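Local coordinates for cobalamin-binding protein (PDB 4JGI), which binds methylcobalamin and probably serves as the corrinoid protein that carries a methyl group in an O-demethylase system, at residues N20-V23 against D24-A28; Y58-G61 against D62-A66; D134-E138 against V139-I143; D162-A166 against E167-N171; V180-N183 against E184-Q188. All coordinates share one frame; numbering follows the deposited sequence.

Contact 1 of 5, residues N20-V23 against D24-A28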
loop_
_atom_site.group_PDB
_atom_site.type_symbol
_atom_site.label_atom_id
_atom_site.label_comp_id
_atom_site.label_asym_id
_atom_site.label_seq_id
_atom_site.Cartn_x
_atom_site.Cartn_y
_atom_site.Cartn_z
ATOM N N ASN A 20 2.595 21.254 -4.397
ATOM C CA ASN A 20 2.608 22.180 -3.252
ATOM C C ASN A 20 1.886 23.459 -3.539
ATOM O O ASN A 20 1.319 23.984 -2.583
ATOM C CB ASN A 20 4.004 22.411 -2.700
ATOM C CG ASN A 20 4.472 21.210 -1.920
ATOM O OD1 ASN A 20 4.083 21.066 -0.770
ATOM N ND2 ASN A 20 5.254 20.318 -2.553
ATOM N N GLU A 21 1.804 23.877 -4.787
ATOM C CA GLU A 21 0.982 25.073 -5.148
ATOM C C GLU A 21 -0.492 24.839 -4.805
ATOM O O GLU A 21 -1.119 25.678 -4.144
ATOM C CB GLU A 21 1.122 25.385 -6.627
ATOM C CG GLU A 21 0.882 26.805 -7.019
ATOM C CD GLU A 21 1.302 27.075 -8.450
ATOM O OE1 GLU A 21 2.194 26.349 -8.994
ATOM O OE2 GLU A 21 0.733 28.020 -9.033
ATOM N N VAL A 22 -0.997 23.645 -5.117
ATOM C CA VAL A 22 -2.381 23.368 -4.848
ATOM C C VAL A 22 -2.633 23.071 -3.397
ATOM O O VAL A 22 -3.658 23.482 -2.823
ATOM C CB VAL A 22 -3.004 22.311 -5.817
ATOM C CG1 VAL A 22 -2.462 20.883 -5.681
ATOM C CG2 VAL A 22 -4.509 22.252 -5.680
ATOM N N VAL A 23 -1.686 22.411 -2.733
ATOM C CA VAL A 23 -1.840 22.150 -1.306
ATOM C C VAL A 23 -1.923 23.485 -0.556
ATOM O O VAL A 23 -2.763 23.639 0.284
ATOM C CB VAL A 23 -0.708 21.273 -0.743
ATOM C CG1 VAL A 23 -0.717 21.293 0.768
ATOM C CG2 VAL A 23 -0.872 19.864 -1.279
ATOM N N ASP A 24 -1.096 24.432 -0.953
ATOM C CA ASP A 24 -1.166 25.763 -0.338
ATOM C C ASP A 24 -2.504 26.470 -0.545
ATOM O O ASP A 24 -3.003 27.067 0.391
ATOM C CB ASP A 24 -0.074 26.656 -0.859
ATOM C CG ASP A 24 1.310 26.203 -0.441
ATOM O OD1 ASP A 24 1.474 25.329 0.463
ATOM O OD2 ASP A 24 2.259 26.725 -1.067
ATOM N N LYS A 25 -3.040 26.415 -1.745
ATOM C CA LYS A 25 -4.356 26.994 -2.035
ATOM C C LYS A 25 -5.483 26.370 -1.190
ATOM O O LYS A 25 -6.369 27.077 -0.641
ATOM C CB LYS A 25 -4.663 26.858 -3.515
ATOM C CG LYS A 25 -3.926 27.904 -4.354
ATOM C CD LYS A 25 -4.138 27.674 -5.847
ATOM C CE LYS A 25 -3.092 28.375 -6.713
ATOM N NZ LYS A 25 -2.800 27.575 -7.929
ATOM N N VAL A 26 -5.450 25.050 -1.072
ATOM C CA VAL A 26 -6.414 24.345 -0.257
ATOM C C VAL A 26 -6.247 24.682 1.215
ATOM O O VAL A 26 -7.240 24.903 1.932
ATOM C CB VAL A 26 -6.326 22.835 -0.506
ATOM C CG1 VAL A 26 -7.119 22.057 0.534
ATOM C CG2 VAL A 26 -6.797 22.563 -1.912
ATOM N N MET A 27 -5.016 24.703 1.705
ATOM C CA MET A 27 -4.842 24.983 3.133
ATOM C C MET A 27 -5.383 26.401 3.446
ATOM O O MET A 27 -6.019 26.582 4.486
ATOM C CB MET A 27 -3.389 24.802 3.598
ATOM C CG MET A 27 -2.891 23.361 3.706
ATOM S SD MET A 27 -1.133 23.445 4.164
ATOM C CE MET A 27 -0.269 24.778 3.322
ATOM N N ALA A 28 -5.225 27.358 2.516
ATOM C CA ALA A 28 -5.727 28.731 2.709
ATOM C C ALA A 28 -7.215 28.840 2.797
ATOM O O ALA A 28 -7.712 29.696 3.505
ATOM C CB ALA A 28 -5.292 29.627 1.577
HETATM O O HOH W 1 3.218 23.381 0.851
#
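Helix 16-29, in the helical B12-binding region that precedes the Rossmann-like domain, brings N20, E21, V22 and V23 against D24, K25, V26 and M27 over successive turns. Regular i to i+4 backbone hydrogen bonds hold the two segments together; D24 N donates to N20 O at 2.9 Å and M27 N to V23 O at the same length. On the solvent side, E21 and K25 run alongside each other in the same direction. E21 has CG anti to its backbone N (chi1 -154°) and an extended chain, while K25 bends at its last torsion, which brings NZ to 3.7 Å from E21 OE2, a long salt bridge. With CG beside the backbone N, the D24 carboxylate lies back against the preceding turn. A water bridges it to the amide of N20, giving one hydrogen to D24 OD1 at 2.6 Å and the other to N20 OD1 at 3.0 Å, while N20 ND2 is held by E16 O. On the apolar side, V23 CG1 meets M27 SD at 4.0 Å, the two side chains crossing at a slant. V22 and V26 touch more loosely through their CG2 methyls. These apolar groups face the rest of the bundle: V22 and V26 reach L38 of helix 32-54, V22 and V23 reach F42 there, and V23 and M27 lie on K76 of helix 60-77.

Contact 2 of 5, residues Y58-G61 against D62-A66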
loop_
_atom_site.group_PDB
_atom_site.type_symbol
_atom_site.label_atom_id
_atom_site.label_comp_id
_atom_site.label_asym_id
_atom_site.label_seq_id
_atom_site.Cartn_x
_atom_site.Cartn_y
_atom_site.Cartn_z
ATOM N N TYR A 58 8.797 4.845 -15.673
ATOM C CA TYR A 58 9.313 5.112 -14.364
ATOM C C TYR A 58 10.086 3.877 -13.830
ATOM O O TYR A 58 9.929 2.771 -14.325
ATOM C CB TYR A 58 8.169 5.422 -13.418
ATOM C CG TYR A 58 7.580 6.808 -13.470
ATOM C CD1 TYR A 58 8.141 7.821 -14.244
ATOM C CD2 TYR A 58 6.473 7.106 -12.743
ATOM C CE1 TYR A 58 7.578 9.096 -14.277
ATOM C CE2 TYR A 58 5.902 8.364 -12.743
ATOM C CZ TYR A 58 6.430 9.358 -13.527
ATOM O OH TYR A 58 5.907 10.670 -13.475
ATOM N N PHE A 59 10.934 4.154 -12.843
ATOM C CA PHE A 59 11.882 3.166 -12.237
ATOM C C PHE A 59 11.578 3.020 -10.756
ATOM O O PHE A 59 10.693 3.715 -10.210
ATOM C CB PHE A 59 13.328 3.642 -12.451
ATOM C CG PHE A 59 13.611 3.901 -13.889
ATOM C CD1 PHE A 59 13.521 2.854 -14.778
ATOM C CD2 PHE A 59 13.743 5.198 -14.346
ATOM C CE1 PHE A 59 13.707 3.059 -16.118
ATOM C CE2 PHE A 59 13.979 5.420 -15.688
ATOM C CZ PHE A 59 13.907 4.338 -16.560
ATOM N N ILE A 60 12.296 2.114 -10.093
ATOM C CA ILE A 60 12.123 1.931 -8.640
ATOM C C ILE A 60 12.250 3.260 -7.893
ATOM O O ILE A 60 11.492 3.538 -6.966
ATOM C CB ILE A 60 13.176 0.908 -8.111
ATOM C CG1 ILE A 60 12.791 -0.437 -8.717
ATOM C CG2 ILE A 60 13.264 0.814 -6.583
ATOM C CD1 ILE A 60 11.379 -0.910 -8.453
ATOM N N GLY A 61 13.246 4.068 -8.244
ATOM C CA GLY A 61 13.402 5.342 -7.566
ATOM C C GLY A 61 12.125 6.177 -7.581
ATOM O O GLY A 61 11.763 6.828 -6.562
ATOM N N ASP A 62 11.387 6.179 -8.687
ATOM C CA ASP A 62 10.177 6.971 -8.756
ATOM C C ASP A 62 9.123 6.451 -7.800
ATOM O O ASP A 62 8.381 7.224 -7.262
ATOM C CB ASP A 62 9.643 6.956 -10.180
ATOM C CG ASP A 62 10.648 7.569 -11.121
ATOM O OD1 ASP A 62 11.044 8.760 -10.849
ATOM O OD2 ASP A 62 11.169 6.907 -12.040
ATOM N N LEU A 63 9.116 5.137 -7.581
ATOM C CA LEU A 63 8.194 4.632 -6.602
ATOM C C LEU A 63 8.571 5.059 -5.162
ATOM O O LEU A 63 7.681 5.269 -4.335
ATOM C CB LEU A 63 8.046 3.140 -6.668
ATOM C CG LEU A 63 7.599 2.565 -7.975
ATOM C CD1 LEU A 63 7.576 1.037 -7.855
ATOM C CD2 LEU A 63 6.249 3.023 -8.411
ATOM N N ILE A 64 9.869 5.074 -4.845
ATOM C CA ILE A 64 10.277 5.588 -3.584
ATOM C C ILE A 64 9.825 7.042 -3.418
ATOM O O ILE A 64 9.235 7.452 -2.405
ATOM C CB ILE A 64 11.798 5.427 -3.474
ATOM C CG1 ILE A 64 12.156 3.944 -3.478
ATOM C CG2 ILE A 64 12.312 6.151 -2.193
ATOM C CD1 ILE A 64 13.629 3.681 -3.566
ATOM N N PHE A 65 10.097 7.836 -4.455
ATOM C CA PHE A 65 9.717 9.234 -4.471
ATOM C C PHE A 65 8.229 9.463 -4.264
ATOM O O PHE A 65 7.842 10.301 -3.445
ATOM C CB PHE A 65 10.148 9.973 -5.723
ATOM C CG PHE A 65 11.642 9.904 -6.073
ATOM C CD1 PHE A 65 12.647 9.589 -5.167
ATOM C CD2 PHE A 65 12.005 10.147 -7.363
ATOM C CE1 PHE A 65 13.951 9.508 -5.581
ATOM C CE2 PHE A 65 13.282 10.064 -7.784
ATOM C CZ PHE A 65 14.262 9.697 -6.893
ATOM N N ALA A 66 7.417 8.650 -4.948
ATOM C CA ALA A 66 6.015 8.849 -4.871
ATOM C C ALA A 66 5.487 8.717 -3.487
ATOM O O ALA A 66 4.608 9.500 -3.050
ATOM C CB ALA A 66 5.295 7.876 -5.811
#
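Y58 and F59 meet D62 at the start of helix 60-77, where the polar contacts centre on one carboxylate oxygen. F59, the N-cap residue, donates its backbone N-H to D62 OD2 at 2.9 Å, an almost straight bond (170°) that uses the anti lone pair of the oxygen. The torsion that sets CG of D62 anti to its carbonyl carbon (chi1 -62°) carries the carboxylate back over the first turn to this N-H. Without the carboxylate, as with an alanine here, the F59 N-H is likely to lose its acceptor and the N-cap turn to be less firmly fixed. In return F59 O receives two weak bonds, from D62 N at 3.0 Å and L63 N at 3.4 Å, before the regular pattern begins with I64 N to I60 O and F65 N to G61 O. Y58 OH hydrogen-bonds to S12 O.

The flat groups approach D62 obliquely. The Y58 side chain crosses it at about a right angle, CB 3.6 Å from OD2 and the ring plane turned 38° from the carboxylate, whereas F59 lies alongside with CD2 3.9 Å from D62 OD2. Further on, G61 O sits 3.1 Å above one face of the F65 ring, displaced toward its rim.

Apolar contacts are looser: I60 CG2 approaches I64 CD1 at 4.2 Å, and I60 CD1 lies near L63 CD1. The arrangement is one half of a capping box, the third helical residue accepting from the N-cap N-H while F59 has no side-chain acceptor for the other half; it sits at the cobalamin pocket, where I60 and L63 touch the cofactor.

Contact 3 of 5, residues D134-E138 against V139-I143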
loop_
_atom_site.group_PDB
_atom_site.type_symbol
_atom_site.label_atom_id
_atom_site.label_comp_id
_atom_site.label_asym_id
_atom_site.label_seq_id
_atom_site.Cartn_x
_atom_site.Cartn_y
_atom_site.Cartn_z
ATOM N N ASP A 134 -0.545 -14.524 15.272
ATOM C CA ASP A 134 -0.770 -13.857 16.547
ATOM C C ASP A 134 -1.058 -12.365 16.434
ATOM O O ASP A 134 -1.969 -11.807 17.086
ATOM C CB ASP A 134 0.344 -14.187 17.549
ATOM C CG ASP A 134 0.262 -15.713 18.041
ATOM O OD1 ASP A 134 -0.745 -16.440 17.769
ATOM O OD2 ASP A 134 1.208 -16.229 18.658
ATOM N N LYS A 135 -0.387 -11.688 15.491
ATOM C CA LYS A 135 -0.628 -10.302 15.301
ATOM C C LYS A 135 -2.040 -10.027 14.711
ATOM O O LYS A 135 -2.682 -9.102 15.053
ATOM C CB LYS A 135 0.431 -9.681 14.383
ATOM C CG LYS A 135 0.406 -8.152 14.395
ATOM C CD LYS A 135 0.842 -7.567 15.762
ATOM C CE LYS A 135 1.084 -6.099 15.710
ATOM N NZ LYS A 135 1.621 -5.732 17.072
ATOM N N VAL A 136 -2.486 -10.907 13.832
ATOM C CA VAL A 136 -3.830 -10.794 13.241
ATOM C C VAL A 136 -4.871 -10.981 14.340
ATOM O O VAL A 136 -5.823 -10.204 14.415
ATOM C CB VAL A 136 -4.005 -11.814 12.130
ATOM C CG1 VAL A 136 -5.455 -11.919 11.688
ATOM C CG2 VAL A 136 -3.123 -11.556 10.946
ATOM N N LYS A 137 -4.658 -11.946 15.234
ATOM C CA LYS A 137 -5.575 -12.069 16.369
ATOM C C LYS A 137 -5.636 -10.834 17.252
ATOM O O LYS A 137 -6.688 -10.487 17.784
ATOM C CB LYS A 137 -5.199 -13.272 17.270
ATOM C CG LYS A 137 -5.335 -14.611 16.621
ATOM C CD LYS A 137 -4.814 -15.698 17.530
ATOM C CE LYS A 137 -5.043 -17.039 16.858
ATOM N NZ LYS A 137 -4.919 -18.209 17.749
ATOM N N GLU A 138 -4.460 -10.210 17.489
ATOM C CA GLU A 138 -4.339 -9.039 18.291
ATOM C C GLU A 138 -5.017 -7.817 17.751
ATOM O O GLU A 138 -5.688 -7.073 18.509
ATOM C CB GLU A 138 -2.857 -8.777 18.579
ATOM C CG GLU A 138 -2.603 -7.590 19.496
ATOM C CD GLU A 138 -1.112 -7.235 19.669
ATOM O OE1 GLU A 138 -0.226 -7.993 19.201
ATOM O OE2 GLU A 138 -0.778 -6.210 20.356
ATOM N N VAL A 139 -4.831 -7.509 16.465
ATOM C CA VAL A 139 -5.253 -6.224 15.943
ATOM C C VAL A 139 -6.441 -6.276 14.963
ATOM O O VAL A 139 -7.014 -5.266 14.593
ATOM C CB VAL A 139 -4.071 -5.425 15.372
ATOM C CG1 VAL A 139 -2.855 -5.510 16.285
ATOM C CG2 VAL A 139 -3.629 -5.945 14.031
ATOM N N ASN A 140 -6.857 -7.475 14.575
ATOM C CA ASN A 140 -7.984 -7.650 13.668
ATOM C C ASN A 140 -7.933 -6.750 12.415
ATOM O O ASN A 140 -8.820 -5.924 12.145
ATOM C CB ASN A 140 -9.342 -7.554 14.396
ATOM C CG ASN A 140 -9.811 -8.944 14.908
ATOM O OD1 ASN A 140 -9.941 -10.007 14.184
ATOM N ND2 ASN A 140 -10.052 -8.952 16.126
ATOM N N PRO A 141 -6.882 -6.958 11.611
ATOM C CA PRO A 141 -6.770 -6.099 10.453
ATOM C C PRO A 141 -7.746 -6.437 9.372
ATOM O O PRO A 141 -8.192 -7.575 9.240
ATOM C CB PRO A 141 -5.386 -6.447 9.924
ATOM C CG PRO A 141 -5.225 -7.909 10.269
ATOM C CD PRO A 141 -5.823 -8.014 11.650
ATOM N N GLU A 142 -7.995 -5.466 8.522
ATOM C CA GLU A 142 -8.735 -5.713 7.268
ATOM C C GLU A 142 -7.950 -6.498 6.224
ATOM O O GLU A 142 -8.508 -7.225 5.387
ATOM C CB GLU A 142 -9.107 -4.374 6.658
ATOM C CG GLU A 142 -10.250 -3.571 7.308
ATOM C CD GLU A 142 -10.077 -2.987 8.725
ATOM O OE1 GLU A 142 -8.990 -2.690 9.227
ATOM O OE2 GLU A 142 -11.128 -2.819 9.394
ATOM N N ILE A 143 -6.635 -6.278 6.208
ATOM C CA ILE A 143 -5.698 -6.777 5.181
ATOM C C ILE A 143 -4.441 -7.356 5.818
ATOM O O ILE A 143 -3.903 -6.773 6.796
ATOM C CB ILE A 143 -5.292 -5.653 4.211
ATOM C CG1 ILE A 143 -6.526 -5.027 3.568
ATOM C CG2 ILE A 143 -4.312 -6.180 3.154
ATOM C CD1 ILE A 143 -6.328 -3.713 2.829
HETATM O O HOH W 2 -8.619 -7.959 17.917
#
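V139, V136 and E138 carry most of this contact, at the C-terminal end of helix 129-139, where the chain leaves the helix for strand 143-147 of the Rossmann-like cobalamin-binding domain. V139 still closes the helix, its N-H bonding K135 O at 3.0 Å. Its CG1 methyl packs against the aliphatic parts of two helix side chains, 4.0 Å from CE of K135 and 3.8 Å from CG of E138. CG1 stands beside the backbone N (chi1 -43°), which leaves CG2 between the backbone N and the carbonyl carbon, 3.5 Å from K135 O. Alongside these contacts, E138 extends to a long salt bridge between its OE1 and K135 NZ.

The carbonyl oxygen of V136 accepts from N140 N at 2.9 Å, and N140 then departs from the helix with positive phi. P141 follows, its ring crossing the V136 side chain at about a right angle. V139 and P141 both rest on V93 of strand 91-96, and V139 also reaches F121 of strand 119-122, so the turn covers this part of the sheet. At the outer side of the turn a water donates to K137 O, and N140 ND2 meets the same water in a weak bond. On the buried side, the methyl CG1 of V136 faces the ring carbon CD of P141 at 3.9 Å.

Contact 4 of 5, residues D162-A166 against E167-N171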
loop_
_atom_site.group_PDB
_atom_site.type_symbol
_atom_site.label_atom_id
_atom_site.label_comp_id
_atom_site.label_asym_id
_atom_site.label_seq_id
_atom_site.Cartn_x
_atom_site.Cartn_y
_atom_site.Cartn_z
ATOM N N ASP A 162 -2.992 -20.803 5.251
ATOM C CA ASP A 162 -3.570 -22.069 5.770
ATOM C C ASP A 162 -3.788 -21.926 7.294
ATOM O O ASP A 162 -4.811 -22.374 7.882
ATOM C CB ASP A 162 -2.698 -23.232 5.501
ATOM C CG ASP A 162 -2.740 -23.649 4.038
ATOM O OD1 ASP A 162 -3.642 -23.159 3.313
ATOM O OD2 ASP A 162 -1.899 -24.532 3.611
ATOM N N ALA A 163 -2.830 -21.327 7.992
ATOM C CA ALA A 163 -2.970 -21.062 9.425
ATOM C C ALA A 163 -4.107 -20.108 9.768
ATOM O O ALA A 163 -4.797 -20.273 10.714
ATOM C CB ALA A 163 -1.693 -20.556 10.003
ATOM N N LEU A 164 -4.312 -19.091 8.948
ATOM C CA LEU A 164 -5.432 -18.171 9.144
ATOM C C LEU A 164 -6.747 -18.903 8.944
ATOM O O LEU A 164 -7.732 -18.602 9.666
ATOM C CB LEU A 164 -5.317 -16.967 8.217
ATOM C CG LEU A 164 -4.087 -16.063 8.527
ATOM C CD1 LEU A 164 -3.969 -15.089 7.342
ATOM C CD2 LEU A 164 -4.283 -15.330 9.834
ATOM N N LYS A 165 -6.798 -19.811 7.986
ATOM C CA LYS A 165 -7.985 -20.643 7.751
ATOM C C LYS A 165 -8.237 -21.539 8.998
ATOM O O LYS A 165 -9.406 -21.607 9.496
ATOM C CB LYS A 165 -7.856 -21.506 6.450
ATOM C CG LYS A 165 -8.044 -20.769 5.137
ATOM C CD LYS A 165 -7.899 -21.678 3.871
ATOM C CE LYS A 165 -7.414 -20.874 2.587
ATOM N NZ LYS A 165 -6.750 -21.391 1.222
ATOM N N ALA A 166 -7.203 -22.158 9.532
ATOM C CA ALA A 166 -7.359 -23.035 10.693
ATOM C C ALA A 166 -7.861 -22.327 11.940
ATOM O O ALA A 166 -8.600 -22.896 12.745
ATOM C CB ALA A 166 -6.057 -23.741 10.970
ATOM N N GLU A 167 -7.491 -21.060 12.081
ATOM C CA GLU A 167 -7.862 -20.268 13.216
ATOM C C GLU A 167 -9.182 -19.569 13.007
ATOM O O GLU A 167 -9.549 -18.824 13.874
ATOM C CB GLU A 167 -6.763 -19.211 13.492
ATOM C CG GLU A 167 -5.440 -19.840 13.867
ATOM C CD GLU A 167 -5.570 -20.816 15.070
ATOM O OE1 GLU A 167 -6.297 -20.538 16.067
ATOM O OE2 GLU A 167 -5.026 -21.956 15.002
ATOM N N GLY A 168 -9.868 -19.758 11.861
ATOM C CA GLY A 168 -11.155 -19.058 11.644
ATOM C C GLY A 168 -11.076 -17.559 11.393
ATOM O O GLY A 168 -12.018 -16.815 11.596
ATOM N N LEU A 169 -9.891 -17.124 11.017
ATOM C CA LEU A 169 -9.628 -15.696 10.727
ATOM C C LEU A 169 -9.671 -15.297 9.235
ATOM O O LEU A 169 -9.859 -14.095 8.910
ATOM C CB LEU A 169 -8.284 -15.277 11.321
ATOM C CG LEU A 169 -8.126 -15.560 12.817
ATOM C CD1 LEU A 169 -6.643 -15.419 13.154
ATOM C CD2 LEU A 169 -8.952 -14.540 13.591
ATOM N N ARG A 170 -9.483 -16.268 8.356
ATOM C CA ARG A 170 -9.247 -16.007 6.922
ATOM C C ARG A 170 -10.399 -15.310 6.237
ATOM O O ARG A 170 -10.257 -14.454 5.384
ATOM C CB ARG A 170 -8.976 -17.304 6.182
ATOM C CG ARG A 170 -8.925 -17.184 4.629
ATOM C CD ARG A 170 -7.658 -16.534 4.342
ATOM N NE ARG A 170 -7.578 -16.445 2.832
ATOM C CZ ARG A 170 -7.978 -15.397 2.126
ATOM N NH1 ARG A 170 -8.568 -14.419 2.717
ATOM N NH2 ARG A 170 -7.645 -15.276 0.864
ATOM N N ASN A 171 -11.604 -15.689 6.563
ATOM C CA ASN A 171 -12.745 -15.207 5.781
ATOM C C ASN A 171 -13.111 -13.802 6.128
ATOM O O ASN A 171 -13.902 -13.218 5.445
ATOM C CB ASN A 171 -13.929 -16.098 6.056
ATOM C CG ASN A 171 -13.760 -17.474 5.490
ATOM O OD1 ASN A 171 -13.085 -17.683 4.485
ATOM N ND2 ASN A 171 -14.355 -18.446 6.178
HETATM O O HOH W 3 -3.154 -21.908 12.959
#
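L164 and K165, in the last turn of helix 151-166, meet L169 and R170 in and just after the Schellman motif that ends the helix. G168 takes positive phi there, and the two bonds of the motif run from its N-H to K165 O at 3.0 Å, arriving from above the carbonyl plane, and from L169 N to L164 O at 2.9 Å. Both leucines hold CG beside the backbone N, and their side chains cross at about a right angle, with L164 CD2 4.1 Å from L169 CD1. K165 and R170 instead run side by side: R170 CG, anti to its own N (chi1 171°), lies 3.7 Å from K165 CG, and the bend at chi2 swings the rest of the chain alongside the extended K165. Their like-charged ends stay apart, and the guanidinium turns to D193 and G191. CG of E167, beside its backbone N, lies 3.2 Å from A163 O, and the bend at chi2 carries OE2 to a water, 2.8 Å away, that also donates to A163 O; OE1 pairs with K137. The turn leads from helix 151-166 toward strand 174-178 and lies beside helix 129-139, where A163 and E167 touch V133 and L169 touches K137.

Contact 5 of 5, residues V180-N183 against E184-Q188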
loop_
_atom_site.group_PDB
_atom_site.type_symbol
_atom_site.label_atom_id
_atom_site.label_comp_id
_atom_site.label_asym_id
_atom_site.label_seq_id
_atom_site.Cartn_x
_atom_site.Cartn_y
_atom_site.Cartn_z
ATOM N N VAL A 180 9.302 -10.124 -5.825
ATOM C CA VAL A 180 9.849 -10.321 -7.165
ATOM C C VAL A 180 9.119 -11.287 -8.116
ATOM O O VAL A 180 8.780 -10.920 -9.202
ATOM C CB VAL A 180 11.352 -10.620 -7.103
ATOM C CG1 VAL A 180 11.836 -11.075 -8.464
ATOM C CG2 VAL A 180 12.122 -9.369 -6.639
ATOM N N PRO A 181 8.712 -12.484 -7.634
ATOM C CA PRO A 181 8.185 -13.522 -8.532
ATOM C C PRO A 181 6.670 -13.673 -8.516
ATOM O O PRO A 181 6.149 -14.616 -9.126
ATOM C CB PRO A 181 8.821 -14.765 -7.954
ATOM C CG PRO A 181 8.783 -14.501 -6.489
ATOM C CD PRO A 181 9.003 -13.042 -6.316
ATOM N N VAL A 182 5.941 -12.773 -7.847
ATOM C CA VAL A 182 4.526 -13.056 -7.633
ATOM C C VAL A 182 3.756 -12.809 -8.949
ATOM O O VAL A 182 4.067 -11.930 -9.746
ATOM C CB VAL A 182 3.882 -12.255 -6.461
ATOM C CG1 VAL A 182 4.610 -12.646 -5.153
ATOM C CG2 VAL A 182 3.831 -10.768 -6.807
ATOM N N ASN A 183 2.733 -13.594 -9.165
ATOM C CA ASN A 183 1.853 -13.484 -10.329
ATOM C C ASN A 183 0.644 -14.291 -10.000
ATOM O O ASN A 183 0.528 -14.782 -8.831
ATOM C CB ASN A 183 2.555 -14.032 -11.551
ATOM C CG ASN A 183 3.016 -15.506 -11.399
ATOM O OD1 ASN A 183 2.413 -16.322 -10.697
ATOM N ND2 ASN A 183 4.117 -15.839 -12.081
ATOM N N GLU A 184 -0.286 -14.385 -10.960
ATOM C CA GLU A 184 -1.583 -15.076 -10.675
ATOM C C GLU A 184 -1.385 -16.530 -10.274
ATOM O O GLU A 184 -2.114 -17.053 -9.426
ATOM C CB GLU A 184 -2.532 -14.995 -11.861
ATOM C CG GLU A 184 -3.893 -15.706 -11.660
ATOM C CD GLU A 184 -4.746 -15.108 -10.533
ATOM O OE1 GLU A 184 -4.618 -13.903 -10.217
ATOM O OE2 GLU A 184 -5.580 -15.837 -9.950
ATOM N N ASN A 185 -0.408 -17.215 -10.877
ATOM C CA ASN A 185 -0.140 -18.601 -10.507
ATOM C C ASN A 185 0.284 -18.771 -9.030
ATOM O O ASN A 185 -0.175 -19.651 -8.305
ATOM C CB ASN A 185 0.906 -19.213 -11.435
ATOM C CG ASN A 185 1.277 -20.627 -11.012
ATOM O OD1 ASN A 185 0.488 -21.569 -11.184
ATOM N ND2 ASN A 185 2.460 -20.785 -10.448
ATOM N N VAL A 186 1.189 -17.908 -8.591
ATOM C CA VAL A 186 1.641 -17.927 -7.182
ATOM C C VAL A 186 0.431 -17.512 -6.270
ATOM O O VAL A 186 0.210 -18.145 -5.243
ATOM C CB VAL A 186 2.809 -16.954 -6.964
ATOM C CG1 VAL A 186 3.179 -16.860 -5.498
ATOM C CG2 VAL A 186 3.997 -17.344 -7.835
ATOM N N CYS A 187 -0.378 -16.560 -6.698
ATOM C CA CYS A 187 -1.492 -16.080 -5.917
ATOM C C CYS A 187 -2.481 -17.247 -5.666
ATOM O O CYS A 187 -2.904 -17.495 -4.554
ATOM C CB CYS A 187 -2.178 -14.932 -6.619
ATOM S SG CYS A 187 -3.571 -14.209 -5.759
ATOM N N GLN A 188 -2.793 -17.961 -6.744
ATOM C CA GLN A 188 -3.606 -19.181 -6.619
ATOM C C GLN A 188 -3.024 -20.292 -5.724
ATOM O O GLN A 188 -3.744 -20.869 -4.904
ATOM C CB GLN A 188 -3.854 -19.741 -7.991
ATOM C CG GLN A 188 -4.801 -18.816 -8.734
ATOM C CD GLN A 188 -6.176 -18.737 -8.082
ATOM O OE1 GLN A 188 -6.759 -19.775 -7.767
ATOM N NE2 GLN A 188 -6.706 -17.506 -7.863
HETATM O O HOH W 4 5.263 -18.890 -11.310
#
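N183 turns its side-chain amide over the first turn of helix 184-190 and meets the backbone of V186. OD1 accepts from V186 N at 2.9 Å, with the N-H pointing nearly straight at it (166°) and the donor close to the line of the amide C=O. The group gets there because CG lies between the backbone N and the carbonyl carbon (chi1 57°), which brings the amide over the helix start. V186 shows the same oxygen its CG2 methyl, 3.4 Å from N183 OD1, and this methyl also lies 3.7 Å from P181 O; the valine thus nestles against both the cap and the loop before it. This is a side-chain N-cap, in the connection between strand 174-178 and helix 184-190 of the Rossmann-like domain. Were N183 a leucine, no side-chain oxygen would be there, and the V186 N-H would probably be left without its cap at the start of the helix. The main chain continues the grip, with N183 O accepting from C187 N at 2.9 Å. On the far side of the amide, ND2 of N183 and ND2 of N185 each give only a weak bond to a shared water. V182 and V186 approach loosely through their CG1 methyls, and both side chains rest on I177 of strand 174-178. From the first helical position, E184 bends at chi2 and its OE2 accepts from Q188 NE2, one turn further on, at 2.9 Å.

The five contacts are all local and follow one another along the chain. Contacts 1 and 2 belong to the helical region, their centres about 24 Å apart, and contacts 3, 4 and 5 to the Rossmann-like domain. Only contacts 3 and 4 touch: K137 NZ forms a 3.2 Å salt bridge with E167 OE1, and V136 CG1 packs on L164 CD2 and L169 CD1, so the two helix ends are joined. Cobalamin lies near contacts 2 and 5, whose nearest atoms are about 9 Å apart; L63 comes about 3 Å from the cofactor, and V180 touches it. P141 and L164 remain about 12 Å from it, and contact 1 lies away from the site.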